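Local coordinates for protein nucleocapsid (PDB 4AKL) that binds single- and double-stranded RNA, probably participates in packaging the viral genome, and displays sequence-nonspecific DNA endonuclease activity, at residues Ile228-Glu240 with Leu281-Asn293. Residues are numbered along the deposited sequence; the frame is centred on the assembly and turned at random. Where two conformers were deposited one is given.
Sequences IALVATGLAKLAE and LKHVAKAQELYKN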
ATOM      1  N   ILE A 228     -21.237  -3.252  25.613  1.00 89.79           N
ATOM      2  CA  ILE A 228     -20.666  -2.006  25.097  1.00 86.31           C
ATOM      3  C   ILE A 228     -21.710  -0.848  25.158  1.00 80.45           C
ATOM      4  O   ILE A 228     -22.862  -1.039  24.747  1.00 79.80           O
ATOM      5  CB  ILE A 228     -20.165  -2.275  23.662  1.00 89.44           C
ATOM      6  CG1 ILE A 228     -19.070  -1.295  23.231  1.00 88.88           C
ATOM      7  CG2 ILE A 228     -21.327  -2.337  22.646  1.00 88.94           C
ATOM      8  CD1 ILE A 228     -17.915  -2.081  22.394  1.00 93.85           C
ATOM      9  N   ALA A 229     -21.295   0.327  25.670  1.00 76.39           N
ATOM     10  CA  ALA A 229     -22.185   1.504  25.855  1.00 71.27           C
ATOM     11  C   ALA A 229     -22.859   1.960  24.564  1.00 69.96           C
ATOM     12  O   ALA A 229     -22.189   2.257  23.561  1.00 71.45           O
ATOM     13  CB  ALA A 229     -21.425   2.659  26.436  1.00 68.97           C
ATOM     14  N   LEU A 230     -24.183   2.038  24.594  1.00 67.38           N
ATOM     15  CA  LEU A 230     -24.965   2.447  23.422  1.00 66.25           C
ATOM     16  C   LEU A 230     -24.461   3.773  22.821  1.00 64.31           C
ATOM     17  O   LEU A 230     -24.472   3.942  21.585  1.00 65.68           O
ATOM     18  CB  LEU A 230     -26.451   2.529  23.759  1.00 64.25           C
ATOM     19  CG  LEU A 230     -27.132   1.222  24.206  1.00 66.35           C
ATOM     20  CD1 LEU A 230     -28.555   1.542  24.814  1.00 63.19           C
ATOM     21  CD2 LEU A 230     -27.191   0.180  23.069  1.00 69.53           C
ATOM     22  N   VAL A 231     -24.011   4.686  23.683  1.00 61.38           N
ATOM     23  CA  VAL A 231     -23.365   5.936  23.254  1.00 60.38           C
ATOM     24  C   VAL A 231     -22.166   5.676  22.359  1.00 63.32           C
ATOM     25  O   VAL A 231     -22.028   6.323  21.322  1.00 64.25           O
ATOM     26  CB  VAL A 231     -22.901   6.810  24.471  1.00 58.22           C
ATOM     27  CG1 VAL A 231     -21.887   7.888  24.034  1.00 58.69           C
ATOM     28  CG2 VAL A 231     -24.093   7.447  25.146  1.00 54.47           C
ATOM     29  N   ALA A 232     -21.312   4.730  22.753  1.00 65.42           N
ATOM     30  CA  ALA A 232     -20.117   4.369  21.937  1.00 69.12           C
ATOM     31  C   ALA A 232     -20.521   3.765  20.582  1.00 71.67           C
ATOM     32  O   ALA A 232     -20.146   4.283  19.530  1.00 73.01           O
ATOM     33  CB  ALA A 232     -19.229   3.402  22.693  1.00 71.39           C
ATOM     34  N   THR A 233     -21.296   2.675  20.623  1.00 72.73           N
ATOM     35  CA  THR A 233     -21.771   2.005  19.391  1.00 75.80           C
ATOM     36  C   THR A 233     -22.570   2.965  18.512  1.00 74.11           C
ATOM     37  O   THR A 233     -22.449   2.926  17.291  1.00 76.72           O
ATOM     38  CB  THR A 233     -22.595   0.695  19.668  1.00 77.20           C
ATOM     39  OG1 THR A 233     -23.703   0.962  20.508  1.00 73.69           O
ATOM     40  CG2 THR A 233     -21.736  -0.341  20.350  1.00 80.49           C
ATOM     41  N   GLY A 234     -23.351   3.835  19.148  1.00 70.01           N
ATOM     42  CA  GLY A 234     -24.127   4.855  18.453  1.00 68.74           C
ATOM     43  C   GLY A 234     -23.253   5.796  17.652  1.00 69.99           C
ATOM     44  O   GLY A 234     -23.432   5.938  16.439  1.00 72.50           O
ATOM     45  N   LEU A 235     -22.304   6.432  18.325  1.00 69.16           N
ATOM     46  CA  LEU A 235     -21.340   7.323  17.651  1.00 71.12           C
ATOM     47  C   LEU A 235     -20.502   6.613  16.593  1.00 75.66           C
ATOM     48  O   LEU A 235     -20.258   7.172  15.519  1.00 77.83           O
ATOM     49  CB  LEU A 235     -20.402   7.998  18.664  1.00 69.67           C
ATOM     50  CG  LEU A 235     -20.978   9.274  19.259  1.00 67.12           C
ATOM     51  CD1 LEU A 235     -20.261   9.664  20.586  1.00 66.11           C
ATOM     52  CD2 LEU A 235     -20.901  10.387  18.221  1.00 68.70           C
ATOM     53  N   ALA A 236     -20.053   5.399  16.906  1.00 77.75           N
ATOM     54  CA  ALA A 236     -19.288   4.590  15.937  1.00 82.97           C
ATOM     55  C   ALA A 236     -20.140   4.348  14.681  1.00 85.23           C
ATOM     56  O   ALA A 236     -19.670   4.541  13.545  1.00 88.76           O
ATOM     57  CB  ALA A 236     -18.835   3.261  16.561  1.00 84.66           C
ATOM     58  N   LYS A 237     -21.390   3.939  14.897  1.00 83.85           N
ATOM     59  CA  LYS A 237     -22.355   3.728  13.798  1.00 86.06           C
ATOM     60  C   LYS A 237     -22.601   5.035  13.026  1.00 85.73           C
ATOM     61  O   LYS A 237     -22.701   5.019  11.791  1.00 89.50           O
ATOM     62  CB  LYS A 237     -23.674   3.135  14.326  1.00 84.04           C
ATOM     63  CG  LYS A 237     -24.698   2.669  13.262  1.00 86.92           C
ATOM     64  CD  LYS A 237     -24.242   1.456  12.444  1.00 92.87           C
ATOM     65  CE  LYS A 237     -25.449   0.682  11.870  1.00 95.17           C
ATOM     66  NZ  LYS A 237     -26.475   1.598  11.297  1.00 93.37           N
ATOM     67  N   LEU A 238     -22.669   6.155  13.746  1.00 82.24           N
ATOM     68  CA  LEU A 238     -22.830   7.478  13.125  1.00 82.34           C
ATOM     69  C   LEU A 238     -21.621   7.821  12.249  1.00 86.65           C
ATOM     70  O   LEU A 238     -21.792   8.315  11.127  1.00 89.33           O
ATOM     71  CB  LEU A 238     -23.040   8.566  14.193  1.00 78.26           C
ATOM     72  CG  LEU A 238     -23.715   9.904  13.822  1.00 77.67           C
ATOM     73  CD1 LEU A 238     -23.054  10.604  12.666  1.00 80.94           C
ATOM     74  CD2 LEU A 238     -25.220   9.708  13.507  1.00 77.06           C
ATOM     75  N   ALA A 239     -20.413   7.545  12.756  1.00 87.68           N
ATOM     76  CA  ALA A 239     -19.169   7.820  12.027  1.00 92.12           C
ATOM     77  C   ALA A 239     -19.084   7.150  10.652  1.00 97.55           C
ATOM     78  O   ALA A 239     -18.508   7.725   9.725  1.00100.91           O
ATOM     79  CB  ALA A 239     -17.987   7.402  12.855  1.00 92.50           C
ATOM     80  N   GLU A 240     -19.635   5.941  10.528  1.00 98.86           N
ATOM     81  CA  GLU A 240     -19.637   5.206   9.244  1.00104.26           C
ATOM     82  C   GLU A 240     -20.337   5.994   8.133  1.00105.69           C
ATOM     83  O   GLU A 240     -19.905   5.954   6.982  1.00110.64           O
ATOM     84  CB  GLU A 240     -20.296   3.821   9.391  1.00104.87           C
ATOM     85  CG  GLU A 240     -19.474   2.823  10.232  1.00106.46           C
ATOM     86  CD  GLU A 240     -20.252   1.554  10.596  1.00107.46           C
ATOM     87  OE1 GLU A 240     -21.393   1.667  11.079  1.00104.99           O
ATOM     88  OE2 GLU A 240     -19.716   0.445  10.417  1.00111.89           O
ATOM     89  N   LEU A 281     -16.515  10.962  28.051  1.00 57.47           N
ATOM     90  CA  LEU A 281     -15.180  10.847  27.410  1.00 60.85           C
ATOM     91  C   LEU A 281     -14.737   9.396  27.197  1.00 63.54           C
ATOM     92  O   LEU A 281     -14.127   9.099  26.149  1.00 66.23           O
ATOM     93  CB  LEU A 281     -14.104  11.639  28.173  1.00 61.99           C
ATOM     94  CG  LEU A 281     -14.345  13.159  28.176  1.00 60.22           C
ATOM     95  CD1 LEU A 281     -13.365  13.898  29.111  1.00 60.58           C
ATOM     96  CD2 LEU A 281     -14.278  13.719  26.734  1.00 61.27           C
ATOM     97  N   LYS A 282     -15.027   8.501  28.160  1.00 63.24           N
ATOM     98  CA  LYS A 282     -14.762   7.060  27.981  0.50 66.12           C
ATOM     99  C   LYS A 282     -15.549   6.585  26.765  1.00 66.24           C
ATOM    100  O   LYS A 282     -15.036   5.871  25.926  1.00 69.52           O
ATOM    101  CB  LYS A 282     -15.188   6.205  29.189  0.50 65.73           C
ATOM    102  CG  LYS A 282     -14.705   6.646  30.553  0.50 65.22           C
ATOM    103  CD  LYS A 282     -13.217   6.696  30.645  0.50 67.98           C
ATOM    104  CE  LYS A 282     -12.772   7.057  32.071  0.50 67.44           C
ATOM    105  NZ  LYS A 282     -11.473   6.425  32.417  0.50 71.02           N
ATOM    106  N   HIS A 283     -16.815   7.004  26.683  1.00 63.26           N
ATOM    107  CA  HIS A 283     -17.655   6.567  25.571  1.00 63.50           C
ATOM    108  C   HIS A 283     -17.178   7.124  24.221  1.00 65.27           C
ATOM    109  O   HIS A 283     -17.238   6.399  23.235  1.00 67.53           O
ATOM    110  CB  HIS A 283     -19.122   6.864  25.801  1.00 60.07           C
ATOM    111  CG  HIS A 283     -19.658   6.305  27.083  1.00 59.71           C
ATOM    112  ND1 HIS A 283     -19.237   5.096  27.600  1.00 62.38           N
ATOM    113  CD2 HIS A 283     -20.585   6.792  27.954  1.00 56.18           C
ATOM    114  CE1 HIS A 283     -19.879   4.866  28.735  1.00 62.31           C
ATOM    115  NE2 HIS A 283     -20.706   5.877  28.968  1.00 57.08           N
ATOM    116  N   VAL A 284     -16.685   8.373  24.176  1.00 64.62           N
ATOM    117  CA  VAL A 284     -16.154   8.944  22.898  1.00 66.88           C
ATOM    118  C   VAL A 284     -14.846   8.250  22.423  1.00 71.54           C
ATOM    119  O   VAL A 284     -14.673   7.981  21.208  1.00 73.98           O
ATOM    120  CB  VAL A 284     -15.969  10.484  22.971  1.00 65.57           C
ATOM    121  CG1 VAL A 284     -15.269  11.031  21.691  1.00 69.12           C
ATOM    122  CG2 VAL A 284     -17.321  11.146  23.140  1.00 62.03           C
ATOM    123  N   ALA A 285     -13.946   7.973  23.379  1.00 72.54           N
ATOM    124  CA  ALA A 285     -12.733   7.222  23.106  1.00 77.06           C
ATOM    125  C   ALA A 285     -13.123   5.817  22.645  1.00 79.02           C
ATOM    126  O   ALA A 285     -12.625   5.364  21.630  1.00 82.67           O
ATOM    127  CB  ALA A 285     -11.808   7.171  24.330  1.00 77.70           C
ATOM    128  N   LYS A 286     -14.031   5.147  23.371  1.00 76.93           N
ATOM    129  CA  LYS A 286     -14.459   3.776  23.005  1.00 79.24           C
ATOM    130  C   LYS A 286     -15.092   3.731  21.592  1.00 80.18           C
ATOM    131  O   LYS A 286     -14.882   2.751  20.828  1.00 83.72           O
ATOM    132  CB  LYS A 286     -15.386   3.192  24.082  1.00 76.90           C
ATOM    133  CG  LYS A 286     -15.823   1.737  23.910  1.00 79.69           C
ATOM    134  CD  LYS A 286     -14.659   0.726  23.974  1.00 85.67           C
ATOM    135  CE  LYS A 286     -15.184  -0.685  23.707  1.00 89.03           C
ATOM    136  NZ  LYS A 286     -14.152  -1.740  23.664  1.00 94.61           N
ATOM    137  N   ALA A 287     -15.838   4.791  21.234  1.00 77.32           N
ATOM    138  CA  ALA A 287     -16.438   4.907  19.870  1.00 78.46           C
ATOM    139  C   ALA A 287     -15.386   4.836  18.741  1.00 83.27           C
ATOM    140  O   ALA A 287     -15.658   4.300  17.660  1.00 85.68           O
ATOM    141  CB  ALA A 287     -17.282   6.190  19.736  1.00 74.73           C
ATOM    142  N   GLN A 288     -14.195   5.368  18.999  1.00 85.14           N
ATOM    143  CA  GLN A 288     -13.079   5.304  18.012  1.00 90.41           C
ATOM    144  C   GLN A 288     -12.427   3.922  17.957  1.00 94.67           C
ATOM    145  O   GLN A 288     -12.124   3.433  16.866  1.00 98.95           O
ATOM    146  CB  GLN A 288     -12.033   6.389  18.279  1.00 91.08           C
ATOM    147  CG  GLN A 288     -12.661   7.785  18.197  1.00 88.57           C
ATOM    148  CD  GLN A 288     -11.690   8.891  18.493  1.00 90.17           C
ATOM    149  OE1 GLN A 288     -10.613   8.931  17.934  1.00 93.49           O
ATOM    150  NE2 GLN A 288     -12.080   9.811  19.395  1.00 86.86           N
ATOM    151  N   GLU A 289     -12.228   3.294  19.122  1.00 94.00           N
ATOM    152  CA  GLU A 289     -11.671   1.916  19.200  1.00 98.54           C
ATOM    153  C   GLU A 289     -12.534   0.878  18.446  1.00 99.74           C
ATOM    154  O   GLU A 289     -12.010  -0.101  17.945  1.00104.78           O
ATOM    155  CB  GLU A 289     -11.438   1.454  20.660  1.00 97.97           C
ATOM    156  CG  GLU A 289     -10.631   2.446  21.516  1.00 97.50           C
ATOM    157  CD  GLU A 289      -9.948   1.817  22.739  1.00100.92           C
ATOM    158  OE1 GLU A 289      -9.059   0.942  22.538  1.00107.28           O
ATOM    159  OE2 GLU A 289     -10.285   2.221  23.888  1.00 98.34           O
ATOM    160  N   LEU A 290     -13.848   1.097  18.375  1.00 95.37           N
ATOM    161  CA  LEU A 290     -14.727   0.249  17.566  1.00 96.66           C
ATOM    162  C   LEU A 290     -14.608   0.638  16.087  1.00 98.94           C
ATOM    163  O   LEU A 290     -14.481  -0.229  15.208  1.00103.38           O
ATOM    164  CB  LEU A 290     -16.161   0.372  18.029  1.00 91.93           C
ATOM    165  CG  LEU A 290     -16.358  -0.132  19.460  1.00 90.31           C
ATOM    166  CD1 LEU A 290     -17.633   0.397  20.031  1.00 84.75           C
ATOM    167  CD2 LEU A 290     -16.315  -1.663  19.477  1.00 94.89           C
ATOM    168  N   TYR A 291     -14.650   1.948  15.834  1.00 96.03           N
ATOM    169  CA  TYR A 291     -14.536   2.506  14.484  1.00 98.22           C
ATOM    170  C   TYR A 291     -13.245   2.099  13.817  1.00104.05           C
ATOM    171  O   TYR A 291     -13.248   1.567  12.703  1.00108.16           O
ATOM    172  CB  TYR A 291     -14.600   4.034  14.531  1.00 94.93           C
ATOM    173  CG  TYR A 291     -14.567   4.672  13.175  1.00 97.68           C
ATOM    174  CD1 TYR A 291     -15.736   4.804  12.428  1.00 97.37           C
ATOM    175  CD2 TYR A 291     -13.369   5.138  12.625  1.00102.68           C
ATOM    176  CE1 TYR A 291     -15.725   5.393  11.156  1.00100.93           C
ATOM    177  CE2 TYR A 291     -13.335   5.725  11.350  1.00105.92           C
ATOM    178  CZ  TYR A 291     -14.523   5.848  10.625  1.00105.08           C
ATOM    179  OH  TYR A 291     -14.527   6.423   9.385  1.00109.84           O
ATOM    180  N   LYS A 292     -12.144   2.359  14.512  1.00104.56           N
ATOM    181  CA  LYS A 292     -10.818   2.040  14.010  1.00110.38           C
ATOM    182  C   LYS A 292     -10.627   0.537  13.877  1.00114.80           C
ATOM    183  O   LYS A 292     -10.125   0.093  12.864  1.00120.41           O
ATOM    184  CB  LYS A 292      -9.740   2.623  14.925  1.00110.05           C
ATOM    185  CG  LYS A 292      -9.716   4.172  14.964  1.00107.16           C
ATOM    186  CD  LYS A 292      -8.974   4.692  16.224  1.00105.32           C
ATOM    187  CE  LYS A 292      -8.301   6.050  15.998  1.00105.88           C
ATOM    188  NZ  LYS A 292      -6.974   5.931  15.300  1.00112.97           N
ATOM    189  N   ASN A 293     -11.026  -0.243  14.887  1.00112.96           N
ATOM    190  CA  ASN A 293     -10.824  -1.706  14.835  1.00117.96           C
ATOM    191  C   ASN A 293     -11.913  -2.382  14.014  1.00118.69           C
ATOM    192  O   ASN A 293     -12.884  -2.925  14.558  1.00116.56           O
ATOM    193  CB  ASN A 293     -10.709  -2.342  16.233  1.00117.04           C
ATOM    194  CG  ASN A 293      -9.449  -1.912  16.961  1.00117.87           C
ATOM    195  OD1 ASN A 293      -8.489  -2.685  17.075  1.00123.62           O
ATOM    196  ND2 ASN A 293      -9.428  -0.669  17.431  1.00112.19           N
TER
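Ala232 and Ala287 face each other where helix 230-240 crosses helix 281-292, and their CA atoms are 4.3 Å apart. The axes of the two segments come within 7.8 Å at a crossing angle of -48°. Small side chains at the centre permit this close approach. Ala232 is a knob in the hole formed by His283, Lys286, Ala287 and Leu290. From the other helix, the CB of Ala287 lies 3.4 Å from Ala232 O and also meets the CB of Leu235. One turn on, the CB of Ala236 rests against Ala287 O. No hydrogen bond joins the two segments, so the contact is held by packing.

Rings lie toward both ends. Ala229, at the N-cap position, sets its methyl over one face of the His283 imidazole, a CH-pi contact of 3.8 Å from CB to the ring centroid. Val231 crosses the same side chain at about a right angle, with CG1 3.4 Å from His283 CB. The ring is also held through its NE2, which is hydrogen-bonded to Asn221 OD1. Ile228 reaches tip to tip toward Leu290. Its CD1 is tightly packed, 3.3 Å from Lys286 CE and 3.4 Å from Leu290 CD2. At the far end, Tyr291 has CG anti to its backbone N (chi1 -177°), which swings the ring toward helix 230-240. There Tyr291 CD1 lies 3.5 Å from Ala239 CB, while Ala236 O lies at the ring edge.

Phe247 of helix 245-263 packs edge-to-face with Tyr291 and also touches Ala239. Leu235 extends the apolar packing to Val246 of that helix and to Cys201 of helix 195-204. The contact joins nearly the whole of helix 230-242 to the C-terminal part of helix 270-292, with helices 195-204 and 245-263 alongside.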